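Local structure of putative Transcriptional Regulator (Rhodococcus sp., 2IA2) at residues R210-P215 / P247-T252; E101-K106 / V227-P232. The protein probably acts as a DNA-binding transcriptional regulator of the IclR family, pairing a helix-turn-helix domain with a C-terminal, GAF-like effector-binding domain. All blocks are in the same frame, centred on the assembly; numbering follows the deposited sequence.

Interaction 1 of 2, residues R210-P215 / P247-T252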
loop_
_atom_site.group_PDB
_atom_site.type_symbol
_atom_site.label_atom_id
_atom_site.label_comp_id
_atom_site.label_asym_id
_atom_site.label_seq_id
_atom_site.Cartn_x
_atom_site.Cartn_y
_atom_site.Cartn_z
ATOM N N ARG A 210 -25.932 -23.143 -0.103
ATOM C CA ARG A 210 -25.522 -22.546 -1.367
ATOM C C ARG A 210 -24.470 -21.447 -1.182
ATOM O O ARG A 210 -24.458 -20.783 -0.170
ATOM C CB ARG A 210 -26.722 -21.962 -2.075
ATOM C CG ARG A 210 -27.584 -23.014 -2.725
ATOM C CD ARG A 210 -28.692 -22.391 -3.484
ATOM N NE ARG A 210 -29.587 -23.418 -3.961
ATOM C CZ ARG A 210 -30.903 -23.268 -4.044
ATOM N NH1 ARG A 210 -31.482 -22.121 -3.658
ATOM N NH2 ARG A 210 -31.636 -24.276 -4.523
ATOM N N SER A 211 -23.613 -21.254 -2.178
ATOM C CA SER A 211 -22.552 -20.219 -2.111
ATOM C C SER A 211 -22.442 -19.609 -3.453
ATOM O O SER A 211 -22.644 -20.313 -4.438
ATOM C CB SER A 211 -21.214 -20.861 -1.795
ATOM O OG SER A 211 -21.270 -21.394 -0.474
HETATM N N MSE A 212 -22.063 -18.329 -3.504
HETATM C CA MSE A 212 -21.707 -17.691 -4.779
HETATM C C MSE A 212 -20.467 -16.832 -4.597
HETATM O O MSE A 212 -20.318 -16.221 -3.550
HETATM C CB MSE A 212 -22.861 -16.855 -5.310
HETATM C CG MSE A 212 -23.299 -15.702 -4.418
HETATM SE SE MSE A 212 -25.270 -15.847 -3.926
HETATM C CE MSE A 212 -25.252 -17.639 -2.870
ATOM N N ALA A 213 -19.585 -16.814 -5.579
ATOM C CA ALA A 213 -18.289 -16.160 -5.417
ATOM C C ALA A 213 -17.868 -15.416 -6.669
ATOM O O ALA A 213 -18.312 -15.731 -7.776
ATOM C CB ALA A 213 -17.204 -17.178 -5.014
ATOM N N ALA A 214 -16.978 -14.452 -6.495
ATOM C CA ALA A 214 -16.496 -13.639 -7.587
ATOM C C ALA A 214 -14.982 -13.455 -7.350
ATOM O O ALA A 214 -14.510 -13.515 -6.200
ATOM C CB ALA A 214 -17.180 -12.317 -7.557
ATOM N N PRO A 215 -14.211 -13.299 -8.431
ATOM C CA PRO A 215 -12.782 -13.021 -8.298
ATOM C C PRO A 215 -12.429 -11.651 -7.748
ATOM O O PRO A 215 -13.116 -10.629 -7.996
ATOM C CB PRO A 215 -12.276 -13.159 -9.734
ATOM C CG PRO A 215 -13.532 -12.788 -10.608
ATOM C CD PRO A 215 -14.620 -13.476 -9.855
ATOM N N PRO A 247 -25.625 -9.273 -7.724
ATOM C CA PRO A 247 -25.243 -7.885 -8.098
ATOM C C PRO A 247 -24.391 -7.176 -7.050
ATOM O O PRO A 247 -23.421 -6.518 -7.392
ATOM C CB PRO A 247 -26.608 -7.174 -8.239
ATOM C CG PRO A 247 -27.538 -8.314 -8.689
ATOM C CD PRO A 247 -27.095 -9.471 -7.830
ATOM N N SER A 248 -24.759 -7.312 -5.784
ATOM C CA SER A 248 -23.989 -6.703 -4.700
ATOM C C SER A 248 -22.639 -7.364 -4.546
ATOM O O SER A 248 -21.662 -6.688 -4.346
ATOM C CB SER A 248 -24.781 -6.788 -3.383
ATOM O OG SER A 248 -25.945 -6.028 -3.524
ATOM N N LEU A 249 -22.603 -8.697 -4.632
ATOM C CA LEU A 249 -21.339 -9.447 -4.578
ATOM C C LEU A 249 -20.336 -8.926 -5.650
ATOM O O LEU A 249 -19.161 -8.702 -5.363
ATOM C CB LEU A 249 -21.637 -10.946 -4.730
ATOM C CG LEU A 249 -20.371 -11.828 -4.820
ATOM C CD1 LEU A 249 -19.583 -11.752 -3.551
ATOM C CD2 LEU A 249 -20.728 -13.245 -5.121
ATOM N N ARG A 250 -20.813 -8.674 -6.877
ATOM C CA ARG A 250 -19.955 -8.138 -7.941
ATOM C C ARG A 250 -19.367 -6.791 -7.602
ATOM O O ARG A 250 -18.170 -6.521 -7.848
ATOM C CB ARG A 250 -20.709 -8.066 -9.288
ATOM C CG ARG A 250 -20.765 -9.384 -10.029
ATOM C CD ARG A 250 -21.484 -9.148 -11.388
ATOM N NE ARG A 250 -21.917 -10.377 -12.057
ATOM C CZ ARG A 250 -21.130 -11.085 -12.872
ATOM N NH1 ARG A 250 -19.866 -10.700 -13.106
ATOM N NH2 ARG A 250 -21.592 -12.196 -13.435
ATOM N N VAL A 251 -20.202 -5.926 -7.028
ATOM C CA VAL A 251 -19.765 -4.583 -6.660
ATOM C C VAL A 251 -18.749 -4.644 -5.510
ATOM O O VAL A 251 -17.784 -3.908 -5.507
ATOM C CB VAL A 251 -20.966 -3.653 -6.359
ATOM C CG1 VAL A 251 -20.486 -2.308 -5.855
ATOM C CG2 VAL A 251 -21.819 -3.409 -7.668
ATOM N N THR A 252 -18.947 -5.551 -4.557
ATOM C CA THR A 252 -18.028 -5.698 -3.446
ATOM C C THR A 252 -16.678 -6.160 -3.955
ATOM O O THR A 252 -15.675 -5.632 -3.549
ATOM C CB THR A 252 -18.622 -6.707 -2.409
ATOM O OG1 THR A 252 -19.803 -6.127 -1.875
ATOM C CG2 THR A 252 -17.649 -6.982 -1.258
#

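Interaction 2 of 2, residues E101-K106 / V227-P232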
loop_
_atom_site.group_PDB
_atom_site.type_symbol
_atom_site.label_atom_id
_atom_site.label_comp_id
_atom_site.label_asym_id
_atom_site.label_seq_id
_atom_site.Cartn_x
_atom_site.Cartn_y
_atom_site.Cartn_z
ATOM N N GLU A 101 -18.062 -6.137 5.653
ATOM C CA GLU A 101 -19.003 -5.676 6.667
ATOM C C GLU A 101 -20.164 -4.977 6.000
ATOM O O GLU A 101 -21.301 -5.244 6.360
ATOM C CB GLU A 101 -18.391 -4.734 7.698
ATOM C CG GLU A 101 -17.398 -5.374 8.647
ATOM C CD GLU A 101 -18.038 -6.308 9.700
ATOM O OE1 GLU A 101 -19.282 -6.262 10.003
ATOM O OE2 GLU A 101 -17.245 -7.117 10.232
ATOM N N LYS A 102 -19.895 -4.108 5.024
ATOM C CA LYS A 102 -20.958 -3.425 4.264
ATOM C C LYS A 102 -21.827 -4.412 3.505
ATOM O O LYS A 102 -23.040 -4.299 3.543
ATOM C CB LYS A 102 -20.417 -2.325 3.324
ATOM C CG LYS A 102 -19.675 -1.201 4.099
ATOM C CD LYS A 102 -18.943 -0.098 3.245
ATOM C CE LYS A 102 -17.698 0.546 4.008
ATOM N NZ LYS A 102 -16.247 0.231 3.427
ATOM N N LEU A 103 -21.220 -5.385 2.836
ATOM C CA LEU A 103 -21.963 -6.361 2.053
ATOM C C LEU A 103 -22.899 -7.155 2.981
ATOM O O LEU A 103 -24.091 -7.199 2.784
ATOM C CB LEU A 103 -21.000 -7.314 1.305
ATOM C CG LEU A 103 -21.689 -8.427 0.490
ATOM C CD1 LEU A 103 -22.743 -7.820 -0.540
ATOM C CD2 LEU A 103 -20.706 -9.374 -0.221
ATOM N N SER A 104 -22.334 -7.779 4.000
ATOM C CA SER A 104 -23.113 -8.552 4.959
ATOM C C SER A 104 -24.258 -7.798 5.591
ATOM O O SER A 104 -25.344 -8.355 5.796
ATOM C CB SER A 104 -22.237 -9.218 5.994
ATOM O OG SER A 104 -21.708 -10.439 5.438
ATOM N N HIS A 105 -24.033 -6.528 5.867
ATOM C CA HIS A 105 -25.054 -5.701 6.491
ATOM C C HIS A 105 -26.126 -5.352 5.485
ATOM O O HIS A 105 -27.283 -5.193 5.860
ATOM C CB HIS A 105 -24.478 -4.417 7.103
ATOM C CG HIS A 105 -25.529 -3.537 7.698
ATOM N ND1 HIS A 105 -26.240 -3.884 8.835
ATOM C CD2 HIS A 105 -26.061 -2.361 7.265
ATOM C CE1 HIS A 105 -27.151 -2.954 9.086
ATOM N NE2 HIS A 105 -27.055 -2.014 8.155
ATOM N N LYS A 106 -25.758 -5.239 4.213
ATOM C CA LYS A 106 -26.730 -4.948 3.165
ATOM C C LYS A 106 -27.673 -6.141 2.860
ATOM O O LYS A 106 -28.867 -5.966 2.765
ATOM C CB LYS A 106 -26.012 -4.489 1.884
ATOM C CG LYS A 106 -26.961 -4.081 0.814
ATOM C CD LYS A 106 -26.228 -3.942 -0.453
ATOM C CE LYS A 106 -27.092 -3.221 -1.442
ATOM N NZ LYS A 106 -26.432 -3.266 -2.782
ATOM N N VAL A 227 -14.212 -13.595 -3.228
ATOM C CA VAL A 227 -15.138 -13.148 -2.183
ATOM C C VAL A 227 -16.457 -13.920 -2.408
ATOM O O VAL A 227 -16.800 -14.170 -3.530
ATOM C CB VAL A 227 -15.335 -11.594 -2.256
ATOM C CG1 VAL A 227 -15.701 -11.132 -3.704
ATOM C CG2 VAL A 227 -16.358 -11.107 -1.225
ATOM N N ASN A 228 -17.155 -14.314 -1.344
ATOM C CA ASN A 228 -18.413 -15.019 -1.486
ATOM C C ASN A 228 -19.521 -14.452 -0.633
ATOM O O ASN A 228 -19.289 -13.579 0.212
ATOM C CB ASN A 228 -18.240 -16.558 -1.272
ATOM C CG ASN A 228 -18.435 -17.014 0.169
ATOM O OD1 ASN A 228 -18.587 -16.196 1.074
ATOM N ND2 ASN A 228 -18.437 -18.348 0.392
ATOM N N ILE A 229 -20.737 -14.923 -0.918
ATOM C CA ILE A 229 -21.863 -14.889 0.006
ATOM C C ILE A 229 -22.238 -16.365 0.162
ATOM O O ILE A 229 -22.264 -17.080 -0.813
ATOM C CB ILE A 229 -23.077 -14.145 -0.591
ATOM C CG1 ILE A 229 -22.756 -12.656 -0.803
ATOM C CG2 ILE A 229 -24.317 -14.319 0.311
ATOM C CD1 ILE A 229 -23.725 -11.931 -1.729
ATOM N N SER A 230 -22.513 -16.822 1.379
ATOM C CA SER A 230 -22.937 -18.201 1.576
ATOM C C SER A 230 -24.289 -18.189 2.278
ATOM O O SER A 230 -24.520 -17.380 3.196
ATOM C CB SER A 230 -21.897 -18.962 2.429
ATOM O OG SER A 230 -22.111 -20.376 2.371
ATOM N N THR A 231 -25.182 -19.097 1.873
ATOM C CA THR A 231 -26.570 -19.074 2.387
ATOM C C THR A 231 -27.271 -20.427 2.337
ATOM O O THR A 231 -27.000 -21.238 1.430
ATOM C CB THR A 231 -27.409 -17.977 1.649
ATOM O OG1 THR A 231 -28.592 -17.716 2.398
ATOM C CG2 THR A 231 -27.760 -18.379 0.217
ATOM N N PRO A 232 -28.159 -20.706 3.318
ATOM C CA PRO A 232 -28.988 -21.916 3.173
ATOM C C PRO A 232 -29.783 -21.881 1.887
ATOM O O PRO A 232 -30.272 -20.834 1.485
ATOM C CB PRO A 232 -29.936 -21.868 4.410
ATOM C CG PRO A 232 -29.079 -21.153 5.429
ATOM C CD PRO A 232 -28.437 -20.030 4.599
#

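Interaction 1 of 2, residues R210-P215 / P247-T252
Leu249 of the C-terminal helix 246-264 packs on Met212 and Ala214 of strand 209-217, a small, buried, mainly apolar helix-on-sheet contact in the core of the C-terminal domain. The axes of the two segments lie 8.3 Å apart and make an angle of 31°, with chain directions closer to parallel than to antiparallel.

Nearly everything is done by one methyl group. Leu249 CG sits anti to the backbone N (chi1 175°), and the side chain reaches down to the strand with CD2 leading. CD2 rests against Met212 CG at 3.6 Å, and just beside this it meets the backbone, 3.4 Å from Met212 O and 3.8 Å from Ala213 N. A branched leucine suits the place, since one methyl can settle on the strand while CD1 and CB remain for other neighbours.

Met212, modelled as selenomethionine, starts toward the helix and then turns off. Its chain bends at chi2 and chi3, so that only the CB and CG part meets Leu249, while the end of the side chain leads away, the residue also packing on Leu241 and Leu245. Two residues along, Ala214 faces the helix as well, its CB 4.2 Å from Leu249 CG. With just a methyl there, the helix can come close: the nearest CA pair, Ala214 and Arg250, is 6.5 Å apart. Between them Ala213 points the other way and packs against helix 149-156, following the alternation of an extended strand.

No hydrogen bond crosses between the segments; the strand's backbone groups are paired with its sheet neighbours, Met212 with Ile229 and Ala214 with Val227. Apolar side chains on a helix laid over an antiparallel sheet are in keeping with the GAF-like fold of IclR C-terminal domains.

Interaction 2 of 2, residues E101-K106 / V227-P232
The face of the antiparallel sheet covered by helices 92-107 and 246-264 in the IclR C-terminal domain includes this contact, in which Leu103 of helix 92-107 meets Ile229 of strand 223-232. It is slight and apolar, and its touching residues are buried.

The two side chains meet through one branch each: Leu103 CD2 lies 3.9 Å from Ile229 CG1, with the Ile229 methyl CD1 a little farther from the same CD2, at 4.2 Å. Leu103 points at the strand from the start, its CG anti to the backbone N (chi1 178°), which carries both methyls away from its own helix. Ile229 arrives less directly. Its CB does not head straight for the helix, but with CG1 beside the backbone N and anti to the carbonyl carbon (chi1 -66°), and with CD1 extending the chain (chi2 164°), the longer branch swings across to the leucine. A beta-branched residue is well suited to a strand, and isoleucine adds a branch long enough to reach over to the covering helix. On the next residue back, Asn228 O stands 4.5 Å from Leu103 CD2, a loose approach at the margin. Its side chain starts from the opposite side of the strand and is used within the sheet, OD1 taking a weak hydrogen bond from Ser112 N.

Nothing polar links the two segments. Ser104, beside Leu103, bonds instead through OG to Glu109 O and Ser111 OG, tying the helix to the start of strand 110-117. That strand borders 223-232 on one edge and 209-217 borders it on the other, while helix 246-264 lies alongside helix 92-107, with Thr252 touching Leu103.

How the interactions relate
Interactions 1 and 2, with centres about 8 Å apart, place two neighbouring helices on two neighbouring strands of one sheet. The strands are joined by backbone pairing, Arg210 N lying 2.7 Å from Thr231 O in a probable hydrogen bond. Leu249 bridges the contacts within the hydrophobic layer: Leu249 CB is 3.8 Å from Ile229 CD1. On its other branch, Leu249 CD1 is 3.9 Å from Val227 CG1. The helices themselves meet where Leu103 CD1 lies 3.6 Å from Ser248 CB, and the polar pair Lys106 NZ and Ser248 OG, 2.9 Å apart, probably hydrogen-bonds there. The four segments alternate along the chain, so the shared layer draws together sequence-distant parts of one domain.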